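Local coordinates for protein TAF6 (Antonospora locustae, PDB 4ATG) that is probably a subunit of the general transcription factor TFIID, contributing a C-terminal HEAT repeat domain that is involved in Taf6-Taf9 complex formation, at residues S110-K115 with L157-K162; R145-Q150 with K183-L188; L41-I46 with D82-Q87. All blocks are in the same frame, centred on the assembly; numbering follows the deposited sequence. Where two conformers were deposited one is given.

All three contacts are partly buried seams between helices of one all-helical HEAT repeat array. Interaction 1, its centre about 10 Å from the chain centre, and interaction 2, about 18 Å out, share helix 147-160, using its last residues and its first turn. Each combines apolar packing that includes a buried residue (Leu160 beside Ile159; Val185) with a more exposed polar part, in keeping with its helix end: lysine against carbonyls at the finish, acids against an N-H and a lysine at the start. Interaction 3 joins helices 42-55 and 85-97 on the opposite side of the chain's centre and relies on apolar packing round a tyrosine plus one bridging water.

Interaction 1: residues S110-K115 with L157-K162; sequences SADIVK and LSILSK
Ile159 drives its CD1 methyl into the flank of helix 104-121, where it lies 3.6 Å from Ala111 O and 3.8 Å from Lys115 CB. Its chi1 of 68° sets CG1 in the crowded position between the backbone N and the carbonyl carbon. Next to it, Leu160 CD2 rests 3.8 Å from Lys115 CA. This is the tight part: Ala111 and Leu160 are buried, and Leu160 also packs on Leu133 of helix 128-140.

Toward solvent the contact becomes polar. Asp112, an exposed residue, adds only a slight touch through one oxygen, OD1, which is 3.5 Å from Ile159 CD1. Lys115 runs extended past Ile159, its CD 3.1 Å from Ile159 O, and bends at its last torsion (chi4 49°), which places NZ 2.9 Å from Ile159 O. That hydrogen bond lies in the carbonyl plane, with a C=O...N angle of 156°. A second, weak bond joins NZ to Leu160 O at 3.1 Å, and Asp119 forms a salt bridge with the same ammonium. A cation set against carbonyls in the last turn of helix 147-160 would be expected to offset the partial negative charge that gathers there.

Interaction 2: residues R145-Q150 with K183-L188; sequences RSEDSQ and KKVTNL
Glu147 and Lys184 meet where helices 147-160 and 183-194 both begin, and their side chains cross at about a right angle. Glu147 has CG anti to its backbone N (chi1 -179°) and stays extended beyond it, a conformation that carries the carboxylate over to the first turn of the other helix. There OE2 accepts a hydrogen bond from Lys184 N at 3.2 Å. The N-H...O angle of 165° makes it nearly straight, although the donor stands well above the carboxylate plane. The same carboxylate packs against the lysine's aliphatic root, with Glu147 CD 3.6 Å from Lys184 CB.

Lys184 also sets CG anti to its backbone N, then bends at chi3 as it runs toward Asp148. Its NZ forms a salt bridge with Asp148 OD1 at 2.9 Å, again from above the carboxylate plane, by 51°. Asp104 makes a further salt bridge to this ammonium, and Tyr151 a cation-pi contact, so the lysine end is gripped by several groups.

Deeper in, Val185 turns CG2 toward the neighbouring helix, 3.5 Å from Glu147 O and 3.8 Å from Gln150 CB. Gln150 has CG anti to its carbonyl carbon and an extended chain; its amide end bonds outside the two segments, OE1 to Tyr176 OH and NE2 to Asp142 O, which fixes its rotation and satisfies a buried polar group.

Ser146 occupies the N-cap of helix 147-160, its OG accepting from Ser149 N at 3.2 Å. A capped helix start whose first-turn acids engage the start of the helix after next is, in this chain, one of the side-by-side helix contacts that build the layered array of HEAT repeats, an alpha-solenoid.

Interaction 3: residues L41-I46 with D82-Q87; sequences LVPYFI and DPYLHQ
Tyr84 packs its side chain against Val42, Pro43 and Ile46, joining segment 82-87, which leads into helix 85-97, to the first turns of helix 42-55 within the HEAT repeat array. The evidence falls into three kinds.

The first is a CH-pi contact. Val42 CG1 stands over one face of the Tyr84 ring, 4.0 Å from its centroid and 29° off the ring normal. Its closest ring atom is CD2. Pro43 N lies above the same face, offset toward the rim, while Pro83 CB lies over the opposite face, also toward the rim. The ring is therefore flanked by atoms of both segments. The Val42 side chain also touches Val79 and Ile81 of a loop.

The second kind is apolar packing. Pro43 meets the phenol end obliquely, with its CB 3.7 Å from Tyr84 CE1 and its CD 3.7 Å from Tyr84 OH. At the root of the tyrosine, Ile46 CD1 comes within 3.4 Å of Tyr84 CB. In Ile46, CG1 lies beside the backbone N (chi1 -64°) and CG2 is therefore anti to it; CG2 is 3.8 Å from Gln87 CB, so one isoleucine touches two residues of the opposing segment. An alanine in place of Tyr84 would keep the CB contact with Ile46 but would probably open a gap beside Val42 CG1 and leave the Pro43 ring without its aromatic partner.

The third kind is polar and indirect. Segments 41-46 and 82-87 share no direct hydrogen bond; a water serves instead. Gln87, extended beyond CG, brings its amide oxygen to this bridge, and the water donates to both sides: to Pro43 O at 2.7 Å and to Gln87 OE1 at 2.6 Å.

Interaction 1: residues S110-K115 with L157-K162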
# COMPACT_ATOMS: atom_id res chain seq x y z
N SER A 110 -3.23 3.11 -2.79
CA SER A 110 -2.24 2.38 -1.99
C SER A 110 -0.92 3.14 -1.97
O SER A 110 -0.29 3.22 -0.93
CB SER A 110 -2.01 0.98 -2.54
OG SER A 110 -1.07 0.32 -1.71
N ALA A 111 -0.51 3.74 -3.14
CA ALA A 111 0.74 4.51 -3.25
C ALA A 111 0.72 5.70 -2.27
O ALA A 111 1.76 6.02 -1.68
CB ALA A 111 0.94 5.01 -4.68
N ASP A 112 -0.46 6.33 -2.08
CA ASP A 112 -0.64 7.44 -1.15
C ASP A 112 -0.35 7.01 0.29
O ASP A 112 0.22 7.79 1.07
CB ASP A 112 -2.06 7.98 -1.25
CG ASP A 112 -2.36 8.65 -2.58
OD1 ASP A 112 -1.40 9.08 -3.27
OD2 ASP A 112 -3.56 8.75 -2.93
N ILE A 113 -0.73 5.77 0.64
CA ILE A 113 -0.48 5.26 2.00
C ILE A 113 0.98 4.91 2.14
O ILE A 113 1.57 5.18 3.20
CB ILE A 113 -1.46 4.11 2.41
CG1 ILE A 113 -2.94 4.55 2.14
CG2 ILE A 113 -1.26 3.75 3.93
CD1 ILE A 113 -3.39 5.87 2.80
N VAL A 114 1.58 4.33 1.10
CA VAL A 114 3.03 4.06 1.13
C VAL A 114 3.78 5.38 1.37
O VAL A 114 4.76 5.41 2.12
CB VAL A 114 3.54 3.38 -0.17
CG1 VAL A 114 5.08 3.34 -0.23
CG2 VAL A 114 2.97 1.98 -0.30
N LYS A 115 3.33 6.47 0.72
CA LYS A 115 3.96 7.79 0.90
C LYS A 115 3.83 8.27 2.34
O LYS A 115 4.79 8.77 2.92
CB LYS A 115 3.37 8.84 -0.06
CG LYS A 115 3.84 10.27 0.28
CD LYS A 115 3.28 11.33 -0.65
CE LYS A 115 3.68 12.73 -0.22
NZ LYS A 115 5.14 12.83 0.06
N LEU A 157 6.82 6.33 -6.82
CA LEU A 157 8.10 7.02 -6.75
C LEU A 157 7.92 8.53 -6.90
O LEU A 157 8.53 9.31 -6.15
CB LEU A 157 9.03 6.54 -7.88
CG LEU A 157 9.71 5.17 -7.66
CD1 LEU A 157 10.40 4.70 -8.93
CD2 LEU A 157 10.75 5.24 -6.52
N SER A 158 7.07 8.94 -7.86
CA SER A 158 6.84 10.35 -8.20
C SER A 158 6.30 11.20 -7.05
O SER A 158 6.52 12.41 -7.03
CB SER A 158 5.92 10.45 -9.41
OG SER A 158 4.54 10.40 -9.07
N ILE A 159 5.56 10.57 -6.10
CA ILE A 159 4.97 11.35 -5.00
C ILE A 159 5.80 11.31 -3.69
O ILE A 159 5.47 12.04 -2.76
CB ILE A 159 3.49 10.93 -4.76
CG1 ILE A 159 3.40 9.49 -4.19
CG2 ILE A 159 2.62 11.12 -6.05
CD1 ILE A 159 2.04 9.09 -3.56
N LEU A 160 6.83 10.45 -3.60
CA LEU A 160 7.61 10.34 -2.34
C LEU A 160 8.29 11.63 -1.88
O LEU A 160 8.05 12.09 -0.76
CB LEU A 160 8.60 9.17 -2.38
CG LEU A 160 7.97 7.79 -2.55
CD1 LEU A 160 9.03 6.70 -2.73
CD2 LEU A 160 6.98 7.47 -1.40
N SER A 161 9.10 12.23 -2.76
CA SER A 161 9.83 13.48 -2.49
C SER A 161 10.52 13.95 -3.74
O SER A 161 10.76 13.16 -4.66
CB SER A 161 10.89 13.26 -1.40
OG SER A 161 11.95 12.41 -1.83
N LYS A 162 10.89 15.26 -3.77
CA LYS A 162 11.64 15.85 -4.87
C LYS A 162 13.00 15.18 -5.00
O LYS A 162 13.49 15.03 -6.12
CB LYS A 162 11.83 17.36 -4.66
CG LYS A 162 10.54 18.16 -4.84
CD LYS A 162 10.81 19.67 -4.73
CE LYS A 162 9.79 20.35 -3.85
NZ LYS A 162 10.37 21.54 -3.18

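Interaction 2: residues R145-Q150 with K183-L188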
# COMPACT_ATOMS: atom_id res chain seq x y z
N ARG A 145 7.65 -6.65 -16.63
CA ARG A 145 6.49 -6.14 -15.90
C ARG A 145 5.51 -5.51 -16.88
O ARG A 145 5.94 -5.00 -17.92
CB ARG A 145 6.92 -5.10 -14.85
CG ARG A 145 7.43 -5.71 -13.57
CD ARG A 145 6.28 -6.27 -12.77
NE ARG A 145 6.73 -7.02 -11.61
CZ ARG A 145 5.93 -7.43 -10.64
NH1 ARG A 145 4.63 -7.17 -10.69
NH2 ARG A 145 6.42 -8.10 -9.61
N SER A 146 4.21 -5.55 -16.55
CA SER A 146 3.16 -4.97 -17.39
C SER A 146 3.18 -3.44 -17.31
O SER A 146 3.78 -2.87 -16.38
CB SER A 146 1.78 -5.47 -16.95
OG SER A 146 1.31 -4.83 -15.77
N GLU A 147 2.51 -2.79 -18.28
CA GLU A 147 2.37 -1.34 -18.33
C GLU A 147 1.75 -0.79 -17.04
O GLU A 147 2.22 0.22 -16.51
CB GLU A 147 1.50 -0.96 -19.53
CG GLU A 147 1.31 0.54 -19.71
CD GLU A 147 0.64 0.90 -21.02
OE1 GLU A 147 -0.51 0.45 -21.24
OE2 GLU A 147 1.25 1.66 -21.80
N ASP A 148 0.68 -1.44 -16.54
CA ASP A 148 -0.03 -1.00 -15.34
C ASP A 148 0.83 -1.14 -14.08
O ASP A 148 0.78 -0.26 -13.21
CB ASP A 148 -1.38 -1.73 -15.19
CG ASP A 148 -2.45 -1.31 -16.19
OD1 ASP A 148 -2.21 -0.33 -16.95
OD2 ASP A 148 -3.54 -1.93 -16.19
N SER A 149 1.65 -2.22 -14.00
CA SER A 149 2.56 -2.43 -12.86
C SER A 149 3.64 -1.35 -12.82
O SER A 149 3.88 -0.77 -11.77
CB SER A 149 3.21 -3.81 -12.93
OG SER A 149 2.28 -4.81 -12.57
N GLN A 150 4.27 -1.07 -13.98
CA GLN A 150 5.32 -0.06 -14.10
C GLN A 150 4.77 1.33 -13.80
O GLN A 150 5.46 2.15 -13.20
CB GLN A 150 5.92 -0.08 -15.51
CG GLN A 150 6.72 -1.36 -15.82
CD GLN A 150 7.11 -1.40 -17.28
OE1 GLN A 150 6.63 -0.61 -18.10
NE2 GLN A 150 7.98 -2.33 -17.64
N LYS A 183 3.65 3.68 -23.36
CA LYS A 183 3.01 5.00 -23.51
C LYS A 183 2.40 5.59 -22.24
O LYS A 183 2.62 6.77 -21.95
CB LYS A 183 2.01 5.00 -24.68
CG LYS A 183 2.63 4.72 -26.06
CD LYS A 183 3.37 5.92 -26.66
CE LYS A 183 4.10 5.55 -27.92
NZ LYS A 183 4.95 6.67 -28.42
N LYS A 184 1.65 4.78 -21.48
CA LYS A 184 1.02 5.25 -20.24
C LYS A 184 2.08 5.63 -19.20
O LYS A 184 1.86 6.55 -18.40
CB LYS A 184 0.09 4.16 -19.68
CG LYS A 184 -0.89 4.63 -18.63
CD LYS A 184 -1.31 3.46 -17.77
CE LYS A 184 -2.73 3.60 -17.32
NZ LYS A 184 -3.22 2.37 -16.66
N VAL A 185 3.23 4.92 -19.21
CA VAL A 185 4.34 5.16 -18.29
C VAL A 185 5.11 6.41 -18.76
O VAL A 185 5.36 7.30 -17.95
CB VAL A 185 5.26 3.92 -18.11
CG1 VAL A 185 6.39 4.20 -17.12
CG2 VAL A 185 4.44 2.71 -17.65
N THR A 186 5.46 6.49 -20.05
CA THR A 186 6.18 7.66 -20.60
C THR A 186 5.36 8.93 -20.45
O THR A 186 5.94 9.98 -20.21
CB THR A 186 6.68 7.43 -22.03
OG1 THR A 186 5.56 7.37 -22.91
CG2 THR A 186 7.53 6.19 -22.15
N ASN A 187 4.01 8.84 -20.57
CA ASN A 187 3.12 10.00 -20.37
C ASN A 187 3.24 10.52 -18.95
O ASN A 187 3.35 11.73 -18.74
CB ASN A 187 1.66 9.68 -20.69
CG ASN A 187 1.32 9.70 -22.17
OD1 ASN A 187 2.05 10.24 -23.00
ND2 ASN A 187 0.18 9.12 -22.52
N LEU A 188 3.27 9.61 -17.97
CA LEU A 188 3.42 9.98 -16.56
C LEU A 188 4.82 10.58 -16.34
O LEU A 188 4.96 11.61 -15.70
CB LEU A 188 3.24 8.73 -15.65
CG LEU A 188 3.51 8.93 -14.14
CD1 LEU A 188 2.59 10.02 -13.52
CD2 LEU A 188 3.36 7.61 -13.37

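Interaction 3: residues L41-I46 with D82-Q87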
# COMPACT_ATOMS: atom_id res chain seq x y z
N LEU A 41 -5.32 -7.49 18.63
CA LEU A 41 -5.93 -7.84 17.34
C LEU A 41 -5.14 -7.37 16.15
O LEU A 41 -5.29 -7.92 15.06
CB LEU A 41 -7.35 -7.23 17.26
CG LEU A 41 -8.37 -7.79 18.25
CD1 LEU A 41 -9.76 -7.26 17.94
CD2 LEU A 41 -8.44 -9.25 18.14
N VAL A 42 -4.37 -6.29 16.32
CA VAL A 42 -3.55 -5.70 15.24
C VAL A 42 -2.82 -6.72 14.33
O VAL A 42 -3.05 -6.68 13.12
CB VAL A 42 -2.65 -4.53 15.75
CG1 VAL A 42 -1.68 -4.09 14.66
CG2 VAL A 42 -3.53 -3.35 16.18
N PRO A 43 -1.95 -7.62 14.83
CA PRO A 43 -1.28 -8.57 13.91
C PRO A 43 -2.26 -9.44 13.12
O PRO A 43 -1.98 -9.79 11.97
CB PRO A 43 -0.42 -9.44 14.86
CG PRO A 43 -1.00 -9.24 16.21
CD PRO A 43 -1.48 -7.82 16.22
N TYR A 44 -3.39 -9.81 13.73
CA TYR A 44 -4.40 -10.65 13.09
C TYR A 44 -5.15 -9.88 12.01
O TYR A 44 -5.43 -10.44 10.95
CB TYR A 44 -5.33 -11.26 14.14
CG TYR A 44 -4.59 -12.18 15.09
CD1 TYR A 44 -3.87 -13.27 14.61
CD2 TYR A 44 -4.51 -11.90 16.45
CE1 TYR A 44 -3.09 -14.06 15.45
CE2 TYR A 44 -3.81 -12.74 17.32
CZ TYR A 44 -3.13 -13.83 16.82
OH TYR A 44 -2.43 -14.65 17.67
N PHE A 45 -5.45 -8.60 12.25
CA PHE A 45 -6.11 -7.77 11.23
C PHE A 45 -5.18 -7.67 10.02
O PHE A 45 -5.62 -7.87 8.89
CB PHE A 45 -6.41 -6.37 11.77
CG PHE A 45 -7.66 -6.26 12.62
CD1 PHE A 45 -8.89 -6.72 12.15
CD2 PHE A 45 -7.63 -5.57 13.83
CE1 PHE A 45 -10.06 -6.57 12.92
CE2 PHE A 45 -8.81 -5.41 14.59
CZ PHE A 45 -10.00 -5.94 14.15
N ILE A 46 -3.90 -7.39 10.25
CA ILE A 46 -2.92 -7.27 9.16
C ILE A 46 -2.78 -8.58 8.41
O ILE A 46 -2.77 -8.58 7.19
CB ILE A 46 -1.57 -6.71 9.65
CG1 ILE A 46 -1.75 -5.27 10.16
CG2 ILE A 46 -0.51 -6.77 8.53
CD1 ILE A 46 -0.71 -4.86 11.08
N ASP A 82 4.20 0.73 14.82
CA ASP A 82 5.60 0.54 14.42
C ASP A 82 6.07 -0.91 14.22
O ASP A 82 6.70 -1.14 13.19
CB ASP A 82 6.58 1.28 15.33
CG ASP A 82 6.28 2.76 15.54
OD1 ASP A 82 5.07 3.12 15.63
OD2 ASP A 82 7.25 3.55 15.72
N PRO A 83 5.78 -1.88 15.12
CA PRO A 83 6.25 -3.27 14.90
C PRO A 83 5.65 -3.99 13.70
O PRO A 83 6.12 -5.07 13.34
CB PRO A 83 5.84 -4.00 16.18
CG PRO A 83 5.53 -2.95 17.18
CD PRO A 83 4.99 -1.80 16.37
N TYR A 84 4.62 -3.40 13.08
CA TYR A 84 3.88 -4.03 11.99
C TYR A 84 4.05 -3.36 10.65
O TYR A 84 3.55 -3.87 9.66
CB TYR A 84 2.38 -4.13 12.37
CG TYR A 84 2.19 -4.85 13.68
CD1 TYR A 84 2.37 -6.23 13.78
CD2 TYR A 84 1.91 -4.14 14.85
CE1 TYR A 84 2.25 -6.89 15.00
CE2 TYR A 84 1.77 -4.80 16.08
CZ TYR A 84 1.97 -6.17 16.15
OH TYR A 84 1.89 -6.81 17.36
N LEU A 85 4.81 -2.24 10.59
CA LEU A 85 5.03 -1.55 9.31
C LEU A 85 5.71 -2.46 8.30
O LEU A 85 5.47 -2.33 7.11
CB LEU A 85 5.85 -0.27 9.51
CG LEU A 85 5.17 0.81 10.37
CD1 LEU A 85 6.12 1.90 10.67
CD2 LEU A 85 3.90 1.38 9.66
N HIS A 86 6.56 -3.38 8.77
CA HIS A 86 7.26 -4.34 7.91
C HIS A 86 6.32 -5.33 7.21
O HIS A 86 6.69 -5.88 6.17
CB HIS A 86 8.39 -5.06 8.68
CG HIS A 86 7.92 -6.20 9.52
ND1 HIS A 86 7.21 -6.00 10.70
CD2 HIS A 86 8.08 -7.53 9.33
CE1 HIS A 86 6.98 -7.20 11.19
NE2 HIS A 86 7.47 -8.16 10.40
N GLN A 87 5.15 -5.57 7.79
CA GLN A 87 4.09 -6.42 7.20
C GLN A 87 3.09 -5.60 6.35
O GLN A 87 2.62 -6.06 5.31
CB GLN A 87 3.30 -7.13 8.30
CG GLN A 87 4.13 -8.10 9.14
CD GLN A 87 3.38 -8.61 10.34
OE1 GLN A 87 2.26 -8.19 10.65
NE2 GLN A 87 4.01 -9.50 11.09
O HOH W 1 0.64 -10.03 11.55